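Local coordinates for amidase, hydantoinase/carbamoylase family (Burkholderia ambifaria, PDB 5TP4), which probably hydrolyses N-carbamoyl-L-amino acids as a member of the zinc-dependent peptidase M20 family, at residues 76-81 / 123-129. Where two conformers were deposited one is given. Residue numbers count along the deposited sequence, not the author numbering.
Sequences RRDGAD and IVTDKPL. With EDO (1,2-ethanediol), chain U.
An antiparallel bridge joins residues 76-81 to 123-129 where strand 73-77 ends and strand 129-133 begins, near the end of the mixed sheet and away from the zinc site. Arg77 and Leu129 form a hydrogen-bonded pair (CA-CA 5.2 Å): Arg77 N to Leu129 O is 2.9 Å and Leu129 N to Arg77 O 3.0 Å. Their side chains share the sheet face that helix 105-121 packs against, as expected of the alpha/beta catalytic domain of M20 enzymes. Extended Arg77 (chi1-chi3 all t) donates two hydrogen bonds to Ile123 O, from NH1 (3.0 Å) and NH2 (2.9 Å); NH2 also hydrogen-bonds Asn119 OD1. Gly79 CA (phi/psi -108/-176) lies 3.2 Å from Thr125 O; an ideal CB would come within 2.3 Å of Asp126 O. Beyond it, Ala80 N donates to Thr125 O (2.8 Å) and Asp81 N to Asp126 O (3.0 Å). Water 1 links Arg77 NH1, Asp78 O and Thr125 OG1. The Arg76 guanidinium lays one face over Pro128 CB (CZ to CB 3.5 Å), while Arg76 NE salt-bridges Asp78 OD1 (2.8 Å).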
ATOM      1  N   ARG B  76     -10.170   7.005  47.865  1.00  8.34           N
ATOM      2  CA  ARG B  76      -9.795   6.111  48.955  1.00 11.70           C
ATOM      3  C   ARG B  76     -10.983   5.803  49.851  1.00 13.84           C
ATOM      4  O   ARG B  76     -11.700   6.713  50.274  1.00 12.01           O
ATOM      5  CB  ARG B  76      -8.687   6.753  49.783  1.00 11.62           C
ATOM      6  CG  ARG B  76      -8.390   6.072  51.115  1.00 14.56           C
ATOM      7  CD  ARG B  76      -7.562   4.822  50.971  1.00 19.63           C
ATOM      8  NE  ARG B  76      -7.138   4.392  52.306  1.00 18.56           N
ATOM      9  CZ  ARG B  76      -5.983   3.802  52.584  1.00 15.48           C
ATOM     10  NH1 ARG B  76      -5.114   3.535  51.612  1.00 17.36           N
ATOM     11  NH2 ARG B  76      -5.721   3.465  53.842  1.00 18.99           N
ATOM     12  N   ARG B  77     -11.175   4.514  50.155  1.00  8.34           N
ATOM     13  CA  ARG B  77     -12.123   4.054  51.166  1.00  8.75           C
ATOM     14  C   ARG B  77     -11.355   3.222  52.186  1.00 10.88           C
ATOM     15  O   ARG B  77     -10.984   2.084  51.896  1.00 12.79           O
ATOM     16  CB  ARG B  77     -13.239   3.213  50.539  1.00  8.46           C
ATOM     17  CG  ARG B  77     -14.340   2.796  51.513  1.00 10.74           C
ATOM     18  CD  ARG B  77     -15.410   2.023  50.736  1.00 11.40           C
ATOM     19  NE  ARG B  77     -16.705   1.947  51.420  1.00 13.91           N
ATOM     20  CZ  ARG B  77     -17.081   0.968  52.237  1.00 17.54           C
ATOM     21  NH1 ARG B  77     -16.241  -0.020  52.547  1.00 13.84           N
ATOM     22  NH2 ARG B  77     -18.305   0.980  52.751  1.00 16.14           N
ATOM     23  N   ASP B  78     -11.143   3.782  53.373  1.00  9.80           N
ATOM     24  CA  ASP B  78     -10.354   3.109  54.398  1.00 10.33           C
ATOM     25  C   ASP B  78     -10.995   1.778  54.767  1.00 10.50           C
ATOM     26  O   ASP B  78     -12.216   1.615  54.712  1.00 13.79           O
ATOM     27  CB  ASP B  78     -10.294   3.955  55.662  1.00 16.01           C
ATOM     28  CG  ASP B  78      -9.385   5.167  55.546  1.00 14.33           C
ATOM     29  OD1 ASP B  78      -8.504   5.224  54.657  1.00 14.10           O
ATOM     30  OD2 ASP B  78      -9.539   6.038  56.417  1.00 17.72           O
ATOM     31  N   GLY B  79     -10.163   0.831  55.194  1.00 13.15           N
ATOM     32  CA  GLY B  79     -10.631  -0.384  55.808  1.00 12.24           C
ATOM     33  C   GLY B  79     -10.340  -0.356  57.298  1.00 16.10           C
ATOM     34  O   GLY B  79      -9.849   0.624  57.855  1.00 17.39           O
ATOM     35  N   ALA B  80     -10.652  -1.478  57.944  1.00 15.41           N
ATOM     36  CA  ALA B  80     -10.434  -1.579  59.382  1.00 14.94           C
ATOM     37  C   ALA B  80      -8.961  -1.714  59.734  1.00 18.74           C
ATOM     38  O   ALA B  80      -8.569  -1.377  60.855  1.00 20.24           O
ATOM     39  CB  ALA B  80     -11.219  -2.768  59.936  1.00 17.66           C
ATOM     40  N   ASP B  81      -8.128  -2.172  58.805  1.00 20.06           N
ATOM     41  CA  ASP B  81      -6.701  -2.360  59.068  1.00 20.72           C
ATOM     42  C   ASP B  81      -5.983  -1.086  58.627  1.00 24.12           C
ATOM     43  O   ASP B  81      -5.735  -0.875  57.441  1.00 21.57           O
ATOM     44  CB  ASP B  81      -6.202  -3.601  58.333  1.00 21.83           C
ATOM     45  CG  ASP B  81      -4.770  -3.954  58.659  1.00 28.33           C
ATOM     46  OD1 ASP B  81      -3.983  -3.067  59.052  1.00 30.15           O
ATOM     47  OD2 ASP B  81      -4.426  -5.146  58.503  1.00 29.99           O
ATOM     48  N   ILE B 123     -20.805  -2.450  54.698  1.00 12.61           N
ATOM     49  CA  ILE B 123     -19.661  -3.357  54.773  1.00 15.68           C
ATOM     50  C   ILE B 123     -18.398  -2.535  54.943  1.00 18.47           C
ATOM     51  O   ILE B 123     -18.152  -1.582  54.187  1.00 16.91           O
ATOM     52  CB  ILE B 123     -19.568  -4.256  53.526  1.00 12.64           C
ATOM     53  CG1 ILE B 123     -20.661  -5.319  53.559  1.00 20.09           C
ATOM     54  CG2 ILE B 123     -18.170  -4.887  53.414  1.00 17.95           C
ATOM     55  CD1 ILE B 123     -20.817  -6.039  52.238  1.00 22.68           C
ATOM     56  N   VAL B 124     -17.593  -2.908  55.937  1.00 14.18           N
ATOM     57  CA  VAL B 124     -16.263  -2.358  56.134  1.00 15.68           C
ATOM     58  C   VAL B 124     -15.264  -3.439  55.753  1.00 14.88           C
ATOM     59  O   VAL B 124     -15.371  -4.575  56.220  1.00 18.35           O
ATOM     60  CB  VAL B 124     -16.062  -1.903  57.586  1.00 24.15           C
ATOM     61  CG1 VAL B 124     -14.655  -1.391  57.772  1.00 28.29           C
ATOM     62  CG2 VAL B 124     -17.082  -0.832  57.927  1.00 25.41           C
ATOM     63  N   THR B 125     -14.330  -3.107  54.876  1.00 12.41           N
ATOM     64  CA  THR B 125     -13.352  -4.099  54.474  1.00 13.70           C
ATOM     65  C   THR B 125     -12.204  -4.097  55.470  1.00 15.42           C
ATOM     66  O   THR B 125     -12.080  -3.215  56.328  1.00 17.74           O
ATOM     67  CB  THR B 125     -12.848  -3.840  53.046  1.00 13.77           C
ATOM     68  OG1 THR B 125     -12.256  -2.539  52.966  1.00 13.80           O
ATOM     69  CG2 THR B 125     -14.010  -3.882  52.014  1.00 14.47           C
ATOM     70  N   ASP B 126     -11.381  -5.139  55.393  1.00 13.24           N
ATOM     71  CA  ASP B 126     -10.169  -5.184  56.204  0.63 13.38           C
ATOM     72  C   ASP B 126      -9.088  -4.317  55.565  1.00 15.33           C
ATOM     73  O   ASP B 126      -8.677  -3.293  56.124  1.00 16.23           O
ATOM     74  CB  ASP B 126      -9.714  -6.636  56.363  0.63 15.17           C
ATOM     75  CG  ASP B 126      -8.515  -6.768  57.257  0.63 22.63           C
ATOM     76  OD1 ASP B 126      -8.517  -6.133  58.337  0.63 26.52           O
ATOM     77  OD2 ASP B 126      -7.578  -7.507  56.890  0.63 29.87           O
ATOM     78  N   LYS B 127      -8.620  -4.716  54.389  1.00 12.28           N
ATOM     79  CA  LYS B 127      -7.713  -3.867  53.648  1.00 12.44           C
ATOM     80  C   LYS B 127      -8.496  -2.708  53.047  1.00 10.83           C
ATOM     81  O   LYS B 127      -9.661  -2.867  52.668  1.00 10.83           O
ATOM     82  CB  LYS B 127      -7.034  -4.638  52.527  1.00 16.28           C
ATOM     83  CG  LYS B 127      -6.322  -5.862  53.001  1.00 17.61           C
ATOM     84  CD  LYS B 127      -5.389  -6.343  51.930  1.00 20.80           C
ATOM     85  CE  LYS B 127      -4.186  -7.032  52.560  1.00 30.38           C
ATOM     86  NZ  LYS B 127      -4.541  -8.397  52.989  1.00 32.44           N
ATOM     87  N   PRO B 128      -7.885  -1.538  52.942  1.00 12.08           N
ATOM     88  CA  PRO B 128      -8.560  -0.419  52.269  1.00  9.39           C
ATOM     89  C   PRO B 128      -8.756  -0.690  50.783  1.00  8.72           C
ATOM     90  O   PRO B 128      -8.063  -1.503  50.170  1.00 11.39           O
ATOM     91  CB  PRO B 128      -7.603   0.752  52.495  1.00 11.48           C
ATOM     92  CG  PRO B 128      -6.238   0.082  52.671  1.00 10.16           C
ATOM     93  CD  PRO B 128      -6.535  -1.179  53.431  1.00 10.32           C
ATOM     94  N   LEU B 129      -9.739   0.005  50.202  1.00  9.05           N
ATOM     95  CA  LEU B 129      -9.982   0.008  48.766  1.00 11.16           C
ATOM     96  C   LEU B 129      -9.599   1.362  48.194  1.00 11.37           C
ATOM     97  O   LEU B 129      -9.785   2.397  48.842  1.00 12.81           O
ATOM     98  CB  LEU B 129     -11.465  -0.261  48.427  1.00 11.72           C
ATOM     99  CG  LEU B 129     -12.108  -1.547  48.939  1.00 14.42           C
ATOM    100  CD1 LEU B 129     -13.489  -1.781  48.244  1.00 12.12           C
ATOM    101  CD2 LEU B 129     -11.197  -2.691  48.652  1.00 12.42           C
TER
HETATM  102  C1  EDO U 506     -13.740   6.656  54.301  1.00 30.80           C
HETATM  103  O1  EDO U 506     -14.340   5.768  53.345  1.00 27.67           O
HETATM  104  C2  EDO U 506     -12.720   7.519  53.582  1.00 26.72           C
HETATM  105  O2  EDO U 506     -11.531   6.737  53.474  1.00 23.03           O
HETATM  106  O   HOH W   1     -13.301  -0.250  52.579  1.00 22.94           O
HETATM  107  O   HOH W   2     -14.414  -0.193  54.812  1.00 29.67           O
HETATM  108  O   HOH W   3      -5.253  -6.945  56.583  1.00 47.96           O